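Local coordinates for class II aldolase/adducin domain protein (Pseudomonas syringae pv. phaseolicola 1448A, PDB 3OCR) that has no firmly established function but belongs to the class II aldolase/adducin family, whose members include metal-dependent sugar-phosphate aldolases and adducins, which bind actin, at residues D79-A83 with S84-K88; V197-E200 with H201-Q205; I71-F74 with G75-F78. All coordinates share one frame; numbering follows the deposited sequence.

Contact 1 (D79-A83 with S84-K88); sequences DEITA and SNLVK
The carboxamide of N85 turns one face to T82 and meets E80 at one edge. T82 OG1 stands over that face of the amide, 3.2 Å from N85 CG, and the two side chains cross at about a right angle. At the edge, N85 ND2 points at E80 O in the plane of the amide and donates a nearly straight bond of 3.2 Å. The other end of the group is used from above: T82 N gives its hydrogen to N85 OD1 at 3.0 Å, but from 49° out of the carbonyl plane, on the face that carries OG1. With chi1 at 73°, N85 CG sits between its own backbone N and carbonyl carbon, which folds the amide back against T82. Bonds at both ends fix its rotation. The chain reverses through A83 and S84 in a type I-like turn closed by N85 N to T82 O at 3.0 Å. T82 OG1 also takes a weak bond from N85 N while N85 OD1 accepts from T82 N, the reciprocal pattern of a capping box, weak on one side. L86 N adds a weak bond to T82 O, which thus receives two backbone hydrogens. Beside the turn I81 CG2 packs on L86 CD2 at 3.7 Å, the side chains again crossing nearly at right angles, with Y42 of helix 29-47 against I81 and L70 of strand 68-71 against L86. R35 of helix 29-47 holds the carbonyls of A83 and L86, while E80 OE2 reaches across to a salt bridge with R262 of the second subunit.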
ATOM      1  N   ASP A  79       8.915 -11.182 -13.953  1.00 33.82           N
ATOM      2  CA  ASP A  79      10.218 -10.802 -13.443  1.00 36.03           C
ATOM      3  C   ASP A  79      11.379 -11.562 -14.066  1.00 36.08           C
ATOM      4  O   ASP A  79      12.539 -11.201 -13.876  1.00 36.44           O
ATOM      5  CB  ASP A  79      10.226 -11.158 -11.955  1.00 37.76           C
ATOM      6  CG  ASP A  79      10.614 -10.006 -11.095  1.00 42.49           C
ATOM      7  OD1 ASP A  79      11.017  -8.964 -11.654  1.00 47.27           O
ATOM      8  OD2 ASP A  79      10.513 -10.127  -9.860  1.00 47.50           O
ATOM      9  N   GLU A  80      11.069 -12.652 -14.752  1.00 35.50           N
ATOM     10  CA  GLU A  80      12.096 -13.561 -15.237  1.00 35.10           C
ATOM     11  C   GLU A  80      12.209 -13.466 -16.740  1.00 33.36           C
ATOM     12  O   GLU A  80      13.115 -14.032 -17.343  1.00 33.55           O
ATOM     13  CB  GLU A  80      11.775 -15.005 -14.838  1.00 35.43           C
ATOM     14  CG  GLU A  80      11.880 -15.287 -13.343  1.00 36.39           C
ATOM     15  CD  GLU A  80      11.382 -16.684 -12.983  1.00 36.73           C
ATOM     16  OE1 GLU A  80      10.273 -17.082 -13.418  1.00 35.10           O
ATOM     17  OE2 GLU A  80      12.099 -17.377 -12.247  1.00 37.83           O
ATOM     18  N   ILE A  81      11.287 -12.736 -17.351  1.00 31.16           N
ATOM     19  CA  ILE A  81      11.186 -12.735 -18.803  1.00 28.66           C
ATOM     20  C   ILE A  81      12.374 -11.975 -19.400  1.00 29.58           C
ATOM     21  O   ILE A  81      12.791 -10.944 -18.858  1.00 30.11           O
ATOM     22  CB  ILE A  81       9.875 -12.128 -19.268  1.00 27.69           C
ATOM     23  CG1 ILE A  81       8.674 -12.835 -18.581  1.00 25.47           C
ATOM     24  CG2 ILE A  81       9.778 -12.140 -20.818  1.00 26.36           C
ATOM     25  CD1 ILE A  81       8.604 -14.380 -18.757  1.00 23.21           C
ATOM     26  N   THR A  82      12.916 -12.506 -20.489  1.00 29.97           N
ATOM     27  CA  THR A  82      14.011 -11.866 -21.213  1.00 31.33           C
ATOM     28  C   THR A  82      13.722 -11.935 -22.714  1.00 31.30           C
ATOM     29  O   THR A  82      12.952 -12.778 -23.162  1.00 31.05           O
ATOM     30  CB  THR A  82      15.359 -12.580 -20.978  1.00 31.51           C
ATOM     31  OG1 THR A  82      15.299 -13.870 -21.576  1.00 32.92           O
ATOM     32  CG2 THR A  82      15.683 -12.735 -19.488  1.00 32.09           C
ATOM     33  N   ALA A  83      14.334 -11.047 -23.480  1.00 32.27           N
ATOM     34  CA  ALA A  83      14.284 -11.111 -24.943  1.00 33.13           C
ATOM     35  C   ALA A  83      14.550 -12.521 -25.453  1.00 34.07           C
ATOM     36  O   ALA A  83      13.827 -13.021 -26.313  1.00 34.33           O
ATOM     37  CB  ALA A  83      15.284 -10.127 -25.547  1.00 33.14           C
ATOM     38  N   SER A  84      15.585 -13.165 -24.911  1.00 35.39           N
ATOM     39  CA  SER A  84      15.937 -14.521 -25.292  1.00 36.14           C
ATOM     40  C   SER A  84      14.964 -15.633 -24.911  1.00 35.42           C
ATOM     41  O   SER A  84      14.966 -16.672 -25.553  1.00 36.11           O
ATOM     42  CB  SER A  84      17.321 -14.889 -24.755  1.00 37.08           C
ATOM     43  OG  SER A  84      18.321 -14.270 -25.530  1.00 38.38           O
ATOM     44  N   ASN A  85      14.139 -15.462 -23.883  1.00 33.89           N
ATOM     45  CA  ASN A  85      13.334 -16.615 -23.451  1.00 32.20           C
ATOM     46  C   ASN A  85      11.841 -16.557 -23.804  1.00 30.88           C
ATOM     47  O   ASN A  85      11.064 -17.482 -23.497  1.00 30.80           O
ATOM     48  CB  ASN A  85      13.631 -17.011 -21.978  1.00 32.20           C
ATOM     49  CG  ASN A  85      13.070 -16.034 -20.940  1.00 32.06           C
ATOM     50  OD1 ASN A  85      12.085 -15.305 -21.167  1.00 31.37           O
ATOM     51  ND2 ASN A  85      13.676 -16.062 -19.758  1.00 32.44           N
ATOM     52  N   LEU A  86      11.455 -15.492 -24.498  1.00 29.12           N
ATOM     53  CA  LEU A  86      10.087 -15.378 -24.968  1.00 27.60           C
ATOM     54  C   LEU A  86       9.849 -16.512 -25.944  1.00 27.50           C
ATOM     55  O   LEU A  86      10.795 -17.032 -26.551  1.00 27.29           O
ATOM     56  CB  LEU A  86       9.846 -14.030 -25.628  1.00 27.16           C
ATOM     57  CG  LEU A  86       9.653 -12.930 -24.593  1.00 26.01           C
ATOM     58  CD1 LEU A  86      10.004 -11.616 -25.221  1.00 24.67           C
ATOM     59  CD2 LEU A  86       8.194 -12.935 -24.062  1.00 24.19           C
ATOM     60  N   VAL A  87       8.593 -16.921 -26.063  1.00 26.50           N
ATOM     61  CA  VAL A  87       8.278 -18.020 -26.953  1.00 26.97           C
ATOM     62  C   VAL A  87       7.569 -17.503 -28.198  1.00 27.39           C
ATOM     63  O   VAL A  87       6.606 -16.721 -28.091  1.00 27.59           O
ATOM     64  CB  VAL A  87       7.418 -19.104 -26.258  1.00 26.79           C
ATOM     65  CG1 VAL A  87       7.270 -20.328 -27.155  1.00 27.41           C
ATOM     66  CG2 VAL A  87       8.013 -19.497 -24.916  1.00 25.97           C
ATOM     67  N   LYS A  88       8.020 -17.975 -29.359  1.00 28.60           N
ATOM     68  CA  LYS A  88       7.380 -17.655 -30.634  1.00 29.79           C
ATOM     69  C   LYS A  88       6.398 -18.740 -31.020  1.00 30.23           C
ATOM     70  O   LYS A  88       6.769 -19.921 -31.153  1.00 30.25           O
ATOM     71  CB  LYS A  88       8.403 -17.474 -31.748  1.00 30.71           C
ATOM     72  CG  LYS A  88       7.771 -16.995 -33.070  1.00 32.32           C
ATOM     73  CD  LYS A  88       8.814 -16.413 -34.014  1.00 34.58           C
ATOM     74  CE  LYS A  88       9.666 -17.500 -34.646  1.00 36.70           C
ATOM     75  NZ  LYS A  88      10.631 -16.897 -35.606  1.00 36.95           N
TER

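Contact 2 (V197-E200 with H201-Q205); sequences VSVE and HAIQQ
Two first torsions set the joint between S198, V197 and H201. In S198 chi1 is 64°, which places OG between the backbone N and the carbonyl carbon, facing the first turn of helix 199-219. In H201 chi1 is 177°, and the ring swings back along the chain toward V197. S198 is the N-cap: its OG accepts from H201 N at 2.9 Å in a nearly straight bond. The imidazole returns a bond one residue earlier than in a classical capping box, since ND1 takes the hydrogen of V197 N at 3.1 Å, close to the ring plane and at the ring edge. V197 CG2 lies alongside the same nitrogen, 3.6 Å from H201 ND1. Beyond the cap the regular i to i+4 helix bonds begin, with A202 N on S198 O at 3.1 Å, followed by I203 N on V199 O and Q204 N on E200 O. On the inward side V199, A202 and I203 press on strand 124-128, and helix 29-47 also borders V199 and I203; E200 and Q204 meet helix 251-265. Because ND1 accepts from V197 N, a neutral ring in this geometry would carry its proton on NE2. The positive end of the helix dipole would probably also disfavour a charged imidazole here, while it should suit the carboxylate of E200.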
ATOM      1  N   VAL A 197      -0.682  -0.356 -31.492  1.00 26.49           N
ATOM      2  CA  VAL A 197      -0.038  -0.484 -32.792  1.00 27.19           C
ATOM      3  C   VAL A 197       1.425  -0.889 -32.566  1.00 27.45           C
ATOM      4  O   VAL A 197       2.161  -1.171 -33.509  1.00 27.75           O
ATOM      5  CB  VAL A 197      -0.118   0.834 -33.603  1.00 27.73           C
ATOM      6  CG1 VAL A 197      -1.590   1.270 -33.799  1.00 27.84           C
ATOM      7  CG2 VAL A 197       0.688   1.938 -32.929  1.00 27.46           C
ATOM      8  N   SER A 198       1.824  -0.905 -31.292  1.00 26.72           N
ATOM      9  CA  SER A 198       3.170  -1.308 -30.889  1.00 26.24           C
ATOM     10  C   SER A 198       3.059  -1.709 -29.428  1.00 25.64           C
ATOM     11  O   SER A 198       2.044  -1.427 -28.786  1.00 24.92           O
ATOM     12  CB  SER A 198       4.132  -0.126 -31.030  1.00 26.59           C
ATOM     13  OG  SER A 198       3.765   0.927 -30.148  1.00 26.01           O
ATOM     14  N   VAL A 199       4.092  -2.362 -28.907  1.00 24.87           N
ATOM     15  CA  VAL A 199       4.200  -2.661 -27.478  1.00 24.50           C
ATOM     16  C   VAL A 199       4.152  -1.347 -26.669  1.00 24.16           C
ATOM     17  O   VAL A 199       3.463  -1.253 -25.656  1.00 24.38           O
ATOM     18  CB  VAL A 199       5.513  -3.452 -27.172  1.00 24.07           C
ATOM     19  CG1 VAL A 199       5.780  -3.523 -25.664  1.00 24.58           C
ATOM     20  CG2 VAL A 199       5.449  -4.862 -27.785  1.00 24.14           C
ATOM     21  N   GLU A 200       4.836  -0.325 -27.165  1.00 24.30           N
ATOM     22  CA  GLU A 200       4.909   0.977 -26.486  1.00 24.37           C
ATOM     23  C   GLU A 200       3.513   1.607 -26.364  1.00 23.84           C
ATOM     24  O   GLU A 200       3.126   2.101 -25.303  1.00 22.85           O
ATOM     25  CB  GLU A 200       5.842   1.922 -27.225  1.00 24.82           C
ATOM     26  CG  GLU A 200       7.275   1.367 -27.466  1.00 27.54           C
ATOM     27  CD  GLU A 200       7.465   0.740 -28.841  1.00 30.06           C
ATOM     28  OE1 GLU A 200       6.816  -0.283 -29.148  1.00 29.51           O
ATOM     29  OE2 GLU A 200       8.295   1.261 -29.608  1.00 32.17           O
ATOM     30  N   HIS A 201       2.778   1.599 -27.462  1.00 23.39           N
ATOM     31  CA  HIS A 201       1.422   2.164 -27.462  1.00 23.83           C
ATOM     32  C   HIS A 201       0.479   1.415 -26.487  1.00 23.64           C
ATOM     33  O   HIS A 201      -0.275   2.047 -25.723  1.00 24.34           O
ATOM     34  CB  HIS A 201       0.881   2.177 -28.903  1.00 23.92           C
ATOM     35  CG  HIS A 201      -0.529   2.677 -29.012  1.00 24.04           C
ATOM     36  ND1 HIS A 201      -1.412   2.199 -29.957  1.00 24.64           N
ATOM     37  CD2 HIS A 201      -1.211   3.598 -28.289  1.00 24.62           C
ATOM     38  CE1 HIS A 201      -2.583   2.808 -29.809  1.00 25.28           C
ATOM     39  NE2 HIS A 201      -2.486   3.656 -28.797  1.00 24.73           N
ATOM     40  N   ALA A 202       0.512   0.077 -26.533  1.00 22.91           N
ATOM     41  CA  ALA A 202      -0.289  -0.768 -25.655  1.00 22.43           C
ATOM     42  C   ALA A 202       0.045  -0.523 -24.187  1.00 22.01           C
ATOM     43  O   ALA A 202      -0.840  -0.424 -23.343  1.00 21.21           O
ATOM     44  CB  ALA A 202      -0.124  -2.277 -26.028  1.00 22.43           C
ATOM     45  N   ILE A 203       1.334  -0.418 -23.894  1.00 21.12           N
ATOM     46  CA  ILE A 203       1.768  -0.200 -22.538  1.00 21.76           C
ATOM     47  C   ILE A 203       1.381   1.187 -22.025  1.00 22.02           C
ATOM     48  O   ILE A 203       1.072   1.331 -20.829  1.00 21.95           O
ATOM     49  CB  ILE A 203       3.321  -0.403 -22.424  1.00 21.65           C
ATOM     50  CG1 ILE A 203       3.651  -1.897 -22.331  1.00 22.83           C
ATOM     51  CG2 ILE A 203       3.861   0.351 -21.233  1.00 22.49           C
ATOM     52  CD1 ILE A 203       3.193  -2.636 -21.031  1.00 24.21           C
ATOM     53  N   GLN A 204       1.404   2.209 -22.900  1.00 22.19           N
ATOM     54  CA  GLN A 204       1.036   3.547 -22.459  1.00 22.52           C
ATOM     55  C   GLN A 204      -0.434   3.542 -22.072  1.00 21.94           C
ATOM     56  O   GLN A 204      -0.791   4.067 -21.033  1.00 21.55           O
ATOM     57  CB  GLN A 204       1.256   4.633 -23.529  1.00 23.66           C
ATOM     58  CG  GLN A 204       0.931   6.068 -22.990  1.00 25.28           C
ATOM     59  CD  GLN A 204       1.239   7.201 -23.959  1.00 32.55           C
ATOM     60  OE1 GLN A 204       1.226   7.026 -25.170  1.00 36.13           O
ATOM     61  NE2 GLN A 204       1.510   8.382 -23.417  1.00 35.86           N
ATOM     62  N   GLN A 205      -1.273   2.934 -22.906  1.00 21.54           N
ATOM     63  CA  GLN A 205      -2.704   2.847 -22.607  1.00 21.39           C
ATOM     64  C   GLN A 205      -2.965   2.054 -21.319  1.00 21.08           C
ATOM     65  O   GLN A 205      -3.836   2.419 -20.527  1.00 21.05           O
ATOM     66  CB  GLN A 205      -3.439   2.190 -23.773  1.00 21.52           C
ATOM     67  CG  GLN A 205      -3.327   2.940 -25.114  1.00 23.49           C
ATOM     68  CD  GLN A 205      -4.514   2.638 -25.992  1.00 25.96           C
ATOM     69  OE1 GLN A 205      -5.470   3.413 -26.039  1.00 27.95           O
ATOM     70  NE2 GLN A 205      -4.471   1.508 -26.685  1.00 26.76           N
TER

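Contact 3 (I71-F74 with G75-F78); sequences INAF and GLLF
A73 and L76 close a type II beta turn, with F74 and G75 at its corners. Its tight part is the backbone: L76 N points almost straight at A73 O, although at 3.3 Å the bond is weak. G75 takes the second corner with phi at 97°, a conformation readily open to a residue without a beta-carbon; a beta-carbon on G75 would be jammed against F74 O. On one flank of the turn A73 CB approaches L76 CG at 4.2 Å, a light apolar touch, and L76 CB lies 3.8 Å from A73 O. The other parts are looser. N72 ND2 comes no nearer to L76 O than 3.9 Å, and the amide is held instead at its other end, where OD1 bonds to H57 ND1. F74, with chi1 at -157°, carries its ring outward from the turn; F74 CD1 lies 3.6 Å from G75 N, which approaches the ring obliquely. F74 and L76 are partly exposed, and on this outer side the turn meets the second subunit: R255 of that chain forms a cation-pi contact with the F74 ring, while R262 of the same chain donates to G75 O and packs on L76. Beyond the turn F78 drops back toward the body of the chain, where its ring makes edge-to-face contacts with Y42 and F58. The segment 71-78 thus starts at the end of strand 68-71, where I71 pairs with V87 of the adjacent antiparallel strand 87-90, turns over at the subunit boundary, and returns to helix 29-47, whose Y42 hydroxyl bonds to N72 N and whose A45 and A46 line F78.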
ATOM      1  N   ILE A  71       5.143 -14.616 -26.688  1.00 25.54           N
ATOM      2  CA  ILE A  71       4.463 -14.683 -25.391  1.00 24.29           C
ATOM      3  C   ILE A  71       5.419 -15.327 -24.366  1.00 24.57           C
ATOM      4  O   ILE A  71       6.444 -15.944 -24.751  1.00 23.72           O
ATOM      5  CB  ILE A  71       3.105 -15.445 -25.526  1.00 24.68           C
ATOM      6  CG1 ILE A  71       2.230 -15.273 -24.285  1.00 24.40           C
ATOM      7  CG2 ILE A  71       3.347 -16.916 -25.906  1.00 23.81           C
ATOM      8  CD1 ILE A  71       0.729 -15.231 -24.573  1.00 23.79           C
ATOM      9  N   ASN A  72       5.131 -15.142 -23.076  1.00 24.27           N
ATOM     10  CA  ASN A  72       5.927 -15.779 -22.019  1.00 25.31           C
ATOM     11  C   ASN A  72       5.820 -17.300 -22.044  1.00 25.34           C
ATOM     12  O   ASN A  72       4.786 -17.860 -22.440  1.00 25.16           O
ATOM     13  CB  ASN A  72       5.608 -15.217 -20.605  1.00 24.85           C
ATOM     14  CG  ASN A  72       4.173 -15.502 -20.148  1.00 27.33           C
ATOM     15  OD1 ASN A  72       3.204 -15.263 -20.867  1.00 27.23           O
ATOM     16  ND2 ASN A  72       4.043 -16.009 -18.933  1.00 31.37           N
ATOM     17  N   ALA A  73       6.912 -17.944 -21.654  1.00 25.76           N
ATOM     18  CA  ALA A  73       6.950 -19.377 -21.414  1.00 27.45           C
ATOM     19  C   ALA A  73       6.099 -19.730 -20.202  1.00 28.52           C
ATOM     20  O   ALA A  73       6.044 -18.971 -19.230  1.00 28.14           O
ATOM     21  CB  ALA A  73       8.416 -19.862 -21.212  1.00 27.02           C
ATOM     22  N   PHE A  74       5.485 -20.916 -20.271  1.00 30.51           N
ATOM     23  CA  PHE A  74       4.575 -21.470 -19.258  1.00 31.58           C
ATOM     24  C   PHE A  74       5.236 -21.568 -17.897  1.00 31.73           C
ATOM     25  O   PHE A  74       6.188 -22.330 -17.723  1.00 32.11           O
ATOM     26  CB  PHE A  74       4.182 -22.889 -19.689  1.00 32.26           C
ATOM     27  CG  PHE A  74       2.879 -23.399 -19.094  1.00 33.85           C
ATOM     28  CD1 PHE A  74       1.986 -22.537 -18.455  1.00 35.84           C
ATOM     29  CD2 PHE A  74       2.530 -24.749 -19.232  1.00 35.90           C
ATOM     30  CE1 PHE A  74       0.763 -23.013 -17.938  1.00 35.48           C
ATOM     31  CE2 PHE A  74       1.315 -25.236 -18.733  1.00 36.54           C
ATOM     32  CZ  PHE A  74       0.433 -24.365 -18.084  1.00 36.59           C
ATOM     33  N   GLY A  75       4.767 -20.779 -16.941  1.00 31.37           N
ATOM     34  CA  GLY A  75       5.265 -20.918 -15.566  1.00 31.68           C
ATOM     35  C   GLY A  75       6.368 -19.969 -15.119  1.00 31.57           C
ATOM     36  O   GLY A  75       6.739 -19.978 -13.954  1.00 32.01           O
ATOM     37  N   LEU A  76       6.884 -19.143 -16.025  1.00 31.28           N
ATOM     38  CA  LEU A  76       7.837 -18.099 -15.638  1.00 31.27           C
ATOM     39  C   LEU A  76       7.116 -16.873 -15.111  1.00 30.77           C
ATOM     40  O   LEU A  76       6.060 -16.522 -15.608  1.00 30.56           O
ATOM     41  CB  LEU A  76       8.689 -17.664 -16.827  1.00 31.07           C
ATOM     42  CG  LEU A  76       9.726 -18.642 -17.376  1.00 32.62           C
ATOM     43  CD1 LEU A  76      10.718 -17.856 -18.267  1.00 31.07           C
ATOM     44  CD2 LEU A  76      10.446 -19.363 -16.260  1.00 33.45           C
ATOM     45  N   LEU A  77       7.712 -16.220 -14.124  1.00 30.94           N
ATOM     46  CA  LEU A  77       7.236 -14.936 -13.623  1.00 30.52           C
ATOM     47  C   LEU A  77       7.633 -13.786 -14.567  1.00 30.12           C
ATOM     48  O   LEU A  77       8.645 -13.868 -15.253  1.00 29.91           O
ATOM     49  CB  LEU A  77       7.820 -14.685 -12.232  1.00 31.05           C
ATOM     50  CG  LEU A  77       7.447 -15.688 -11.144  1.00 32.77           C
ATOM     51  CD1 LEU A  77       8.253 -15.415  -9.883  1.00 33.87           C
ATOM     52  CD2 LEU A  77       5.938 -15.584 -10.871  1.00 34.43           C
ATOM     53  N   PHE A  78       6.833 -12.720 -14.575  1.00 29.68           N
ATOM     54  CA  PHE A  78       7.057 -11.534 -15.415  1.00 29.94           C
ATOM     55  C   PHE A  78       8.459 -11.005 -15.191  1.00 31.66           C
ATOM     56  O   PHE A  78       9.097 -10.492 -16.107  1.00 32.02           O
ATOM     57  CB  PHE A  78       6.030 -10.459 -15.078  1.00 29.02           C
ATOM     58  CG  PHE A  78       4.695 -10.644 -15.779  1.00 28.91           C
ATOM     59  CD1 PHE A  78       4.238 -11.923 -16.124  1.00 29.23           C
ATOM     60  CD2 PHE A  78       3.915  -9.550 -16.101  1.00 29.13           C
ATOM     61  CE1 PHE A  78       3.007 -12.103 -16.774  1.00 29.03           C
ATOM     62  CE2 PHE A  78       2.665  -9.708 -16.751  1.00 29.98           C
ATOM     63  CZ  PHE A  78       2.219 -10.994 -17.084  1.00 29.22           C
TER

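Contacts 3 and 1 are successive parts of the connection between strands 68-71 and 87-90, their centres about 7 Å apart. They meet where I81 CD1 packs on N72 CB and V87 CG2 on A73 CA. Both reach the subunit boundary, and one arginine of the second subunit, R262, bridges both. Contact 3 is buried although it lies at that boundary, whereas contacts 1 and 2 are partly buried. Contact 2 lies nearest the chain's centre, about 18 and 20 Å from the centres of contacts 1 and 3, and touches neither; helix 29-47 borders all three. Side-chain amide bonds shape contact 1, a sparse backbone turn contact 3, and a capped first helical turn contact 2.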